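Local coordinates for protein probable transcriptional regulator, AsnC family (Thermus thermophilus, PDB 2DJW) that is of uncertain function, a stand-alone RAM-domain protein of the Lrp/AsnC family that binds zinc and is possibly linked to sequence-specific DNA binding, at residues A[25-30]-A[53-58]; A[12-17]-A[62-67]; A[29-34]-A[40-45]. All coordinates share one frame; numbering follows the deposited sequence.

Contact 1: A[25-30]-A[53-58]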
loop_
_atom_site.group_PDB
_atom_site.type_symbol
_atom_site.label_atom_id
_atom_site.label_comp_id
_atom_site.label_asym_id
_atom_site.label_seq_id
_atom_site.Cartn_x
_atom_site.Cartn_y
_atom_site.Cartn_z
ATOM N N LEU A 25 -27.191 17.358 3.926
ATOM C CA LEU A 25 -27.689 16.569 2.786
ATOM C C LEU A 25 -28.789 15.586 3.191
ATOM O O LEU A 25 -28.593 14.774 4.100
ATOM C CB LEU A 25 -26.556 15.789 2.111
ATOM C CG LEU A 25 -25.236 16.483 1.812
ATOM C CD1 LEU A 25 -24.229 15.476 1.256
ATOM C CD2 LEU A 25 -25.465 17.663 0.872
ATOM N N PRO A 26 -29.935 15.635 2.482
ATOM C CA PRO A 26 -31.144 14.906 2.873
ATOM C C PRO A 26 -30.958 13.389 2.951
ATOM O O PRO A 26 -31.714 12.719 3.654
ATOM C CB PRO A 26 -32.157 15.268 1.773
ATOM C CG PRO A 26 -31.336 15.759 0.605
ATOM C CD PRO A 26 -30.120 16.402 1.224
ATOM N N GLN A 27 -29.967 12.849 2.244
ATOM C CA GLN A 27 -29.772 11.392 2.213
ATOM C C GLN A 27 -28.927 10.852 3.391
ATOM O O GLN A 27 -28.854 9.641 3.612
ATOM C CB GLN A 27 -29.212 10.941 0.860
ATOM C CG GLN A 27 -29.902 11.556 -0.355
ATOM C CD GLN A 27 -29.276 12.867 -0.806
ATOM O OE1 GLN A 27 -28.531 13.519 -0.066
ATOM N NE2 GLN A 27 -29.575 13.259 -2.036
ATOM N N VAL A 28 -28.338 11.759 4.171
ATOM C CA VAL A 28 -27.434 11.395 5.265
ATOM C C VAL A 28 -28.210 11.232 6.554
ATOM O O VAL A 28 -28.782 12.205 7.060
ATOM C CB VAL A 28 -26.339 12.478 5.453
ATOM C CG1 VAL A 28 -25.427 12.143 6.623
ATOM C CG2 VAL A 28 -25.530 12.678 4.151
ATOM N N ALA A 29 -28.222 10.009 7.088
ATOM C CA ALA A 29 -28.919 9.701 8.342
ATOM C C ALA A 29 -28.057 9.926 9.584
ATOM O O ALA A 29 -28.577 10.207 10.682
ATOM C CB ALA A 29 -29.445 8.273 8.323
ATOM N N GLU A 30 -26.748 9.770 9.417
ATOM C CA GLU A 30 -25.787 9.881 10.513
ATOM C C GLU A 30 -24.465 10.234 9.867
ATOM O O GLU A 30 -24.169 9.741 8.806
ATOM C CB GLU A 30 -25.654 8.555 11.286
ATOM C CG GLU A 30 -26.899 8.120 12.080
ATOM C CD GLU A 30 -26.788 6.726 12.687
ATOM O OE1 GLU A 30 -25.704 6.385 13.234
ATOM O OE2 GLU A 30 -27.805 5.978 12.633
ATOM N N ASP A 53 -25.021 9.689 -6.882
ATOM C CA ASP A 53 -24.515 10.860 -7.593
ATOM C C ASP A 53 -24.883 12.159 -6.854
ATOM O O ASP A 53 -24.038 13.047 -6.678
ATOM C CB ASP A 53 -25.043 10.903 -9.028
ATOM C CG ASP A 53 -24.218 11.826 -9.933
ATOM O OD1 ASP A 53 -22.984 11.631 -10.053
ATOM O OD2 ASP A 53 -24.804 12.740 -10.536
ATOM N N ASP A 54 -26.135 12.237 -6.399
ATOM C CA ASP A 54 -26.621 13.361 -5.613
ATOM C C ASP A 54 -25.850 13.592 -4.315
ATOM O O ASP A 54 -25.546 14.740 -3.977
ATOM C CB ASP A 54 -28.114 13.196 -5.328
ATOM C CG ASP A 54 -28.923 12.924 -6.591
ATOM O OD1 ASP A 54 -28.485 13.347 -7.692
ATOM O OD2 ASP A 54 -29.989 12.270 -6.488
ATOM N N VAL A 55 -25.534 12.514 -3.593
ATOM C CA VAL A 55 -24.850 12.633 -2.300
ATOM C C VAL A 55 -23.352 12.769 -2.407
ATOM O O VAL A 55 -22.766 13.588 -1.708
ATOM C CB VAL A 55 -25.319 11.575 -1.190
ATOM C CG1 VAL A 55 -26.096 10.445 -1.770
ATOM C CG2 VAL A 55 -24.155 11.064 -0.345
ATOM N N VAL A 56 -22.732 11.982 -3.285
ATOM C CA VAL A 56 -21.266 11.949 -3.375
ATOM C C VAL A 56 -20.742 12.964 -4.384
ATOM O O VAL A 56 -20.009 13.874 -4.002
ATOM C CB VAL A 56 -20.683 10.529 -3.674
ATOM C CG1 VAL A 56 -19.161 10.565 -3.661
ATOM C CG2 VAL A 56 -21.181 9.492 -2.671
ATOM N N THR A 57 -21.111 12.815 -5.659
ATOM C CA THR A 57 -20.524 13.640 -6.723
ATOM C C THR A 57 -20.997 15.104 -6.705
ATOM O O THR A 57 -20.205 16.004 -6.897
ATOM C CB THR A 57 -20.754 13.034 -8.119
ATOM O OG1 THR A 57 -20.438 11.640 -8.095
ATOM C CG2 THR A 57 -19.885 13.728 -9.187
ATOM N N GLN A 58 -22.286 15.328 -6.481
ATOM C CA GLN A 58 -22.822 16.688 -6.486
ATOM C C GLN A 58 -22.856 17.241 -5.077
ATOM O O GLN A 58 -22.927 18.451 -4.885
ATOM C CB GLN A 58 -24.238 16.759 -7.095
ATOM C CG GLN A 58 -24.517 15.909 -8.352
ATOM C CD GLN A 58 -23.670 16.257 -9.582
ATOM O OE1 GLN A 58 -23.576 15.454 -10.517
ATOM N NE2 GLN A 58 -23.058 17.447 -9.590
HETATM O O HOH W 1 -27.548 15.248 -1.741
#

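Contact 2: A[12-17]-A[62-67]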
loop_
_atom_site.group_PDB
_atom_site.type_symbol
_atom_site.label_atom_id
_atom_site.label_comp_id
_atom_site.label_asym_id
_atom_site.label_seq_id
_atom_site.Cartn_x
_atom_site.Cartn_y
_atom_site.Cartn_z
ATOM N N GLY A 12 -7.408 18.543 7.000
ATOM C CA GLY A 12 -7.496 18.519 8.462
ATOM C C GLY A 12 -8.206 19.686 9.135
ATOM O O GLY A 12 -8.847 19.498 10.173
ATOM N N ASN A 13 -8.093 20.893 8.569
ATOM C CA ASN A 13 -8.781 22.086 9.126
ATOM C C ASN A 13 -10.255 22.208 8.709
ATOM O O ASN A 13 -11.023 23.039 9.257
ATOM C CB ASN A 13 -8.008 23.378 8.811
ATOM C CG ASN A 13 -8.187 23.840 7.378
ATOM O OD1 ASN A 13 -8.308 23.034 6.458
ATOM N ND2 ASN A 13 -8.200 25.154 7.183
ATOM N N ARG A 14 -10.653 21.335 7.780
ATOM C CA ARG A 14 -12.014 21.294 7.262
ATOM C C ARG A 14 -12.932 20.269 7.921
ATOM O O ARG A 14 -14.130 20.248 7.640
ATOM C CB ARG A 14 -11.973 21.029 5.769
ATOM C CG ARG A 14 -11.257 22.097 4.968
ATOM C CD ARG A 14 -12.045 23.412 4.951
ATOM N NE ARG A 14 -13.363 23.272 4.339
ATOM C CZ ARG A 14 -14.403 24.059 4.611
ATOM N NH1 ARG A 14 -14.279 25.058 5.492
ATOM N NH2 ARG A 14 -15.566 23.851 4.002
ATOM N N VAL A 15 -12.381 19.423 8.790
ATOM C CA VAL A 15 -13.140 18.317 9.385
ATOM C C VAL A 15 -14.554 18.726 9.859
ATOM O O VAL A 15 -15.554 18.141 9.415
ATOM C CB VAL A 15 -12.319 17.574 10.522
ATOM C CG1 VAL A 15 -13.186 16.556 11.262
ATOM C CG2 VAL A 15 -11.079 16.882 9.943
ATOM N N GLN A 16 -14.642 19.741 10.720
ATOM C CA GLN A 16 -15.932 20.137 11.304
ATOM C C GLN A 16 -16.857 20.793 10.295
ATOM O O GLN A 16 -18.021 20.428 10.177
ATOM C CB GLN A 16 -15.723 21.031 12.520
ATOM C CG GLN A 16 -15.160 20.293 13.690
ATOM C CD GLN A 16 -14.813 21.191 14.847
ATOM O OE1 GLN A 16 -15.567 21.279 15.811
ATOM N NE2 GLN A 16 -13.637 21.812 14.790
ATOM N N ALA A 17 -16.331 21.761 9.564
ATOM C CA ALA A 17 -17.024 22.349 8.424
ATOM C C ALA A 17 -17.677 21.256 7.564
ATOM O O ALA A 17 -18.906 21.210 7.412
ATOM C CB ALA A 17 -16.025 23.163 7.606
ATOM N N SER A 62 -18.528 18.216 -4.250
ATOM C CA SER A 62 -18.685 19.605 -4.666
ATOM C C SER A 62 -18.424 20.523 -3.484
ATOM O O SER A 62 -18.736 21.732 -3.531
ATOM C CB SER A 62 -20.098 19.858 -5.183
ATOM O OG SER A 62 -20.979 20.109 -4.097
ATOM N N LEU A 63 -17.890 19.950 -2.405
ATOM C CA LEU A 63 -17.584 20.746 -1.229
ATOM C C LEU A 63 -16.115 21.016 -1.158
ATOM O O LEU A 63 -15.288 20.170 -1.523
ATOM C CB LEU A 63 -18.090 20.109 0.067
ATOM C CG LEU A 63 -19.599 19.906 0.270
ATOM C CD1 LEU A 63 -19.838 19.341 1.666
ATOM C CD2 LEU A 63 -20.419 21.185 0.070
ATOM N N GLU A 64 -15.803 22.220 -0.688
ATOM C CA GLU A 64 -14.433 22.667 -0.549
ATOM C C GLU A 64 -13.731 21.905 0.580
ATOM O O GLU A 64 -14.232 21.855 1.705
ATOM C CB GLU A 64 -14.413 24.207 -0.361
ATOM C CG GLU A 64 -13.397 24.772 0.632
ATOM C CD GLU A 64 -11.967 24.450 0.261
ATOM O OE1 GLU A 64 -11.679 24.274 -0.946
ATOM O OE2 GLU A 64 -11.127 24.386 1.188
ATOM N N GLY A 65 -12.592 21.301 0.262
ATOM C CA GLY A 65 -11.743 20.659 1.266
ATOM C C GLY A 65 -11.617 19.130 1.275
ATOM O O GLY A 65 -10.772 18.577 1.994
ATOM N N VAL A 66 -12.446 18.438 0.491
ATOM C CA VAL A 66 -12.453 16.968 0.514
ATOM C C VAL A 66 -11.346 16.386 -0.374
ATOM O O VAL A 66 -11.297 16.625 -1.584
ATOM C CB VAL A 66 -13.849 16.351 0.194
ATOM C CG1 VAL A 66 -14.975 17.023 1.010
ATOM C CG2 VAL A 66 -14.143 16.427 -1.261
ATOM N N GLU A 67 -10.436 15.654 0.243
ATOM C CA GLU A 67 -9.339 15.047 -0.482
ATOM C C GLU A 67 -9.752 13.741 -1.198
ATOM O O GLU A 67 -9.618 13.630 -2.424
ATOM C CB GLU A 67 -8.156 14.816 0.457
ATOM C CG GLU A 67 -7.413 16.094 0.807
ATOM C CD GLU A 67 -6.347 15.878 1.844
ATOM O OE1 GLU A 67 -5.409 16.702 1.915
ATOM O OE2 GLU A 67 -6.447 14.895 2.608
#

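Contact 3: A[29-34]-A[40-45]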
loop_
_atom_site.group_PDB
_atom_site.type_symbol
_atom_site.label_atom_id
_atom_site.label_comp_id
_atom_site.label_asym_id
_atom_site.label_seq_id
_atom_site.Cartn_x
_atom_site.Cartn_y
_atom_site.Cartn_z
ATOM N N ALA A 29 -28.222 10.009 7.088
ATOM C CA ALA A 29 -28.919 9.701 8.342
ATOM C C ALA A 29 -28.057 9.926 9.584
ATOM O O ALA A 29 -28.577 10.207 10.682
ATOM C CB ALA A 29 -29.445 8.273 8.323
ATOM N N GLU A 30 -26.748 9.770 9.417
ATOM C CA GLU A 30 -25.787 9.881 10.513
ATOM C C GLU A 30 -24.465 10.234 9.867
ATOM O O GLU A 30 -24.169 9.741 8.806
ATOM C CB GLU A 30 -25.654 8.555 11.286
ATOM C CG GLU A 30 -26.899 8.120 12.080
ATOM C CD GLU A 30 -26.788 6.726 12.687
ATOM O OE1 GLU A 30 -25.704 6.385 13.234
ATOM O OE2 GLU A 30 -27.805 5.978 12.633
ATOM N N VAL A 31 -23.711 11.144 10.472
ATOM C CA VAL A 31 -22.340 11.401 10.049
ATOM C C VAL A 31 -21.468 11.667 11.267
ATOM O O VAL A 31 -21.912 12.272 12.241
ATOM C CB VAL A 31 -22.235 12.491 8.945
ATOM C CG1 VAL A 31 -22.970 13.749 9.330
ATOM C CG2 VAL A 31 -20.748 12.753 8.546
ATOM N N TYR A 32 -20.241 11.166 11.235
ATOM C CA TYR A 32 -19.404 11.164 12.407
ATOM C C TYR A 32 -17.984 11.471 12.063
ATOM O O TYR A 32 -17.516 11.172 10.968
ATOM C CB TYR A 32 -19.403 9.787 13.086
ATOM C CG TYR A 32 -20.740 9.295 13.535
ATOM C CD1 TYR A 32 -21.244 9.637 14.781
ATOM C CD2 TYR A 32 -21.502 8.474 12.715
ATOM C CE1 TYR A 32 -22.494 9.186 15.195
ATOM C CE2 TYR A 32 -22.747 8.018 13.110
ATOM C CZ TYR A 32 -23.234 8.374 14.355
ATOM O OH TYR A 32 -24.468 7.917 14.749
ATOM N N SER A 33 -17.315 12.079 13.037
ATOM C CA SER A 33 -15.888 12.051 13.162
ATOM C C SER A 33 -15.511 10.712 13.752
ATOM O O SER A 33 -16.063 10.300 14.798
ATOM C CB SER A 33 -15.437 13.164 14.107
ATOM O OG SER A 33 -15.182 14.318 13.346
ATOM N N VAL A 34 -14.580 10.039 13.078
ATOM C CA VAL A 34 -14.145 8.695 13.469
ATOM C C VAL A 34 -12.627 8.567 13.577
ATOM O O VAL A 34 -11.878 9.336 12.964
ATOM C CB VAL A 34 -14.640 7.584 12.464
ATOM C CG1 VAL A 34 -16.113 7.375 12.569
ATOM C CG2 VAL A 34 -14.216 7.911 11.007
ATOM N N LEU A 40 -14.069 11.338 8.509
ATOM C CA LEU A 40 -15.530 11.371 8.547
ATOM C C LEU A 40 -16.136 10.132 7.880
ATOM O O LEU A 40 -15.626 9.668 6.870
ATOM C CB LEU A 40 -16.073 12.658 7.863
ATOM C CG LEU A 40 -15.727 14.051 8.430
ATOM C CD1 LEU A 40 -15.989 15.171 7.389
ATOM C CD2 LEU A 40 -16.483 14.351 9.735
ATOM N N VAL A 41 -17.235 9.627 8.437
ATOM C CA VAL A 41 -18.014 8.565 7.790
ATOM C C VAL A 41 -19.442 9.047 7.722
ATOM O O VAL A 41 -19.999 9.431 8.759
ATOM C CB VAL A 41 -18.008 7.207 8.592
ATOM C CG1 VAL A 41 -18.893 6.154 7.907
ATOM C CG2 VAL A 41 -16.604 6.666 8.745
ATOM N N ALA A 42 -20.044 9.000 6.531
ATOM C CA ALA A 42 -21.480 9.225 6.428
ATOM C C ALA A 42 -22.285 7.943 6.206
ATOM O O ALA A 42 -22.065 7.229 5.235
ATOM C CB ALA A 42 -21.812 10.265 5.324
ATOM N N LEU A 43 -23.232 7.680 7.099
ATOM C CA LEU A 43 -24.244 6.658 6.882
ATOM C C LEU A 43 -25.409 7.274 6.095
ATOM O O LEU A 43 -26.171 8.095 6.628
ATOM C CB LEU A 43 -24.732 6.090 8.215
ATOM C CG LEU A 43 -25.868 5.066 8.185
ATOM C CD1 LEU A 43 -25.424 3.800 7.456
ATOM C CD2 LEU A 43 -26.336 4.725 9.603
ATOM N N VAL A 44 -25.520 6.856 4.832
ATOM C CA VAL A 44 -26.480 7.370 3.876
ATOM C C VAL A 44 -27.590 6.318 3.612
ATOM O O VAL A 44 -27.363 5.110 3.746
ATOM C CB VAL A 44 -25.770 7.787 2.536
ATOM C CG1 VAL A 44 -26.707 8.499 1.628
ATOM C CG2 VAL A 44 -24.586 8.724 2.794
ATOM N N ARG A 45 -28.788 6.791 3.264
ATOM C CA ARG A 45 -29.908 5.918 2.885
ATOM C C ARG A 45 -30.384 6.370 1.538
ATOM O O ARG A 45 -30.698 7.550 1.368
ATOM C CB ARG A 45 -31.067 6.034 3.883
ATOM C CG ARG A 45 -30.674 5.884 5.346
ATOM C CD ARG A 45 -30.255 4.478 5.693
ATOM N NE ARG A 45 -30.236 4.328 7.142
ATOM C CZ ARG A 45 -29.800 3.260 7.790
ATOM N NH1 ARG A 45 -29.327 2.222 7.114
ATOM N NH2 ARG A 45 -29.835 3.238 9.119
HETATM O O HOH W 2 -30.134 5.692 10.955
#

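Contact 1: A[25-30]-A[53-58]
Gln27 reaches from the turn before strand 28-34 to helix 52-60 and lays its side chain along Val55 and across the CB of Asp54. With CG anti to the carbonyl carbon and chi2 bent to 89°, the chain folds so that its amide comes against the helix instead of running straight out. The side chains of Gln27 and Val55 pass in opposite directions: Gln27 CB and CD both lie 4.1 Å from Val55 CG1, and Gln27 OE1 is 3.9 Å from Val55 CB. On the other branch of the amide, Gln27 NE2 sits 3.6 Å from Asp54 CB, where the two side chains cross at about a right angle; this is packing against a methylene, and the amide and carboxylate planes are 29° apart.

No direct hydrogen bond joins the two segments. Water 1 bridges them, donating to Gln27 OE1 at 2.6 Å and, more weakly, to the backbone Asp54 O at 3.0 Å. The approach fits the ferredoxin-like alpha/beta fold of RAM domains, in which helices pack on one face of an antiparallel sheet: Val55 also touches Val44 and Leu46 of strand 40-46. A type I turn from Leu25 to Val28, closed by Val28 N to Leu25 O at 3.0 Å, presents Leu25 and Gln27 to the same helix.

Leu25 approaches by its CD1 methyl, which stands 3.8 Å from the backbone Val55 O. Asp54, a zinc ligand of this protein although no metal is bound to this chain, meets Gln27 through CB; its side chain is about 7 Å from that of Glu50, also a zinc ligand.

Contact 2: A[12-17]-A[62-67]
Arg14 gives both hydrogen bonds of this contact to one backbone oxygen, that of Glu64. Arg14 NE lies 3.1 Å from Glu64 O with an N-H...O angle of 150°, and Arg14 NH2 adds a weak second bond to Glu64 O at 3.3 Å. The NE donor stands above the carbonyl plane, 47° out of it. Bends at chi2 and chi3 curl the arginine chain so that its NE side turns to the loop.

The contact joins the residues leading into helix 15-22 to the type II turn Leu63 to Val66, which leads into strand 66-77 at one border of the chain's own four-stranded antiparallel sheet. In that turn Gly65 has a positive phi, a conformation that suits glycine, and a beta carbon there would also collide with Arg14 CG.

The electrostatic part is looser. Arg14 NE and Glu64 OE2 are 4.0 Å apart, but the oxygen is well out of the guanidinium plane, and the salt bridge of this carboxylate is with Arg11.

Van der Waals contacts complete the set: Arg14 CG rests 4.0 Å from Gly65 CA, Glu64 CG covers one guanidinium face, and Ala17 CB lies 3.2 Å above the guanidinium plane, offset toward the rim. A leucine in place of Arg14 has no donors, and would probably leave Glu64 O without these two bonds and the Glu64 carboxylate with less positive charge around it than Arg14 and Arg11 now supply.

Contact 3: A[29-34]-A[40-45]
Ala29 and Glu30 both face Leu43, a classic beta bulge where the chain turns a corner at Ala29, and the two successive amides converge on one acceptor. Ala29 N meets Leu43 O at 2.8 Å, nearly along the C=O axis, whereas the bond from Glu30 N to the same oxygen is weak. Beyond the bulge the pairing is regular: strands 30-34 and 40-45 are antiparallel, their directions 172° apart. Glu30 O accepts from Leu43 N, and Tyr32 and Val41 exchange two bonds, with Val41 N in the carbonyl plane of Tyr32 O. At the neighbouring non-hydrogen-bonded pair, Val31 with Ala42, Val31 CA makes a CA-H...O contact of 3.3 Å to Val41 O.

On the face that carries Glu30, Tyr32, Val41 and Leu43, the side chains of Glu30 and Leu43 run side by side in the same direction, Glu30 OE2 lying 3.6 Å from Leu43 CD2. Leu43 CD2 also stands over one face of the Arg45 guanidinium, offset toward its rim. Within the strand, Tyr32 OH donates a very short bond of 2.5 Å to Glu30 OE1, which lies at the ring edge, in plane. Val34 and Val41 cross at about a right angle, with Val34 CG2 3.5 Å from Val41 CG2. Val31 turns CG2 anti to its own N (chi1 51° for CG1), bringing that methyl against Val41 O at 3.4 Å and 4.2 Å from Ala42 CB on the opposite face, where Ala42 packs on Ile22 of helix 15-22.

Tyr32, Ser33 and Val34 pair with a strand of the fourth subunit, extending the sheet. Water 2 links Glu30 OE2 to Arg45 NH2, so the Glu30 carboxylate probably stays ionised, paired directly with Arg45 of the fourth subunit and through this water with Arg45 of its own chain.

Along the chain, contact 2 encloses the others: its segments 12-17 and 62-67 flank both 25-30/53-58 and the hairpin 29-34/40-45. Contacts 1 and 3 share Ala29 and Glu30, and their centres are about 10 Å apart; the centre of contact 2 lies about 15 Å from that of contact 1 and 14 Å from that of contact 3. All three reach the same antiparallel sheet, ordered 28-34, 40-46, 2-10, 66-77. Contact 3 pairs its first two strands, contact 1 brings helix 52-60 to the turn before them, and contact 2 ties helix 15-22 to the loop entering strand 66-77. Contacts 2 and 3 both touch the fourth subunit, so these two lie beside an interface with another copy of the protein.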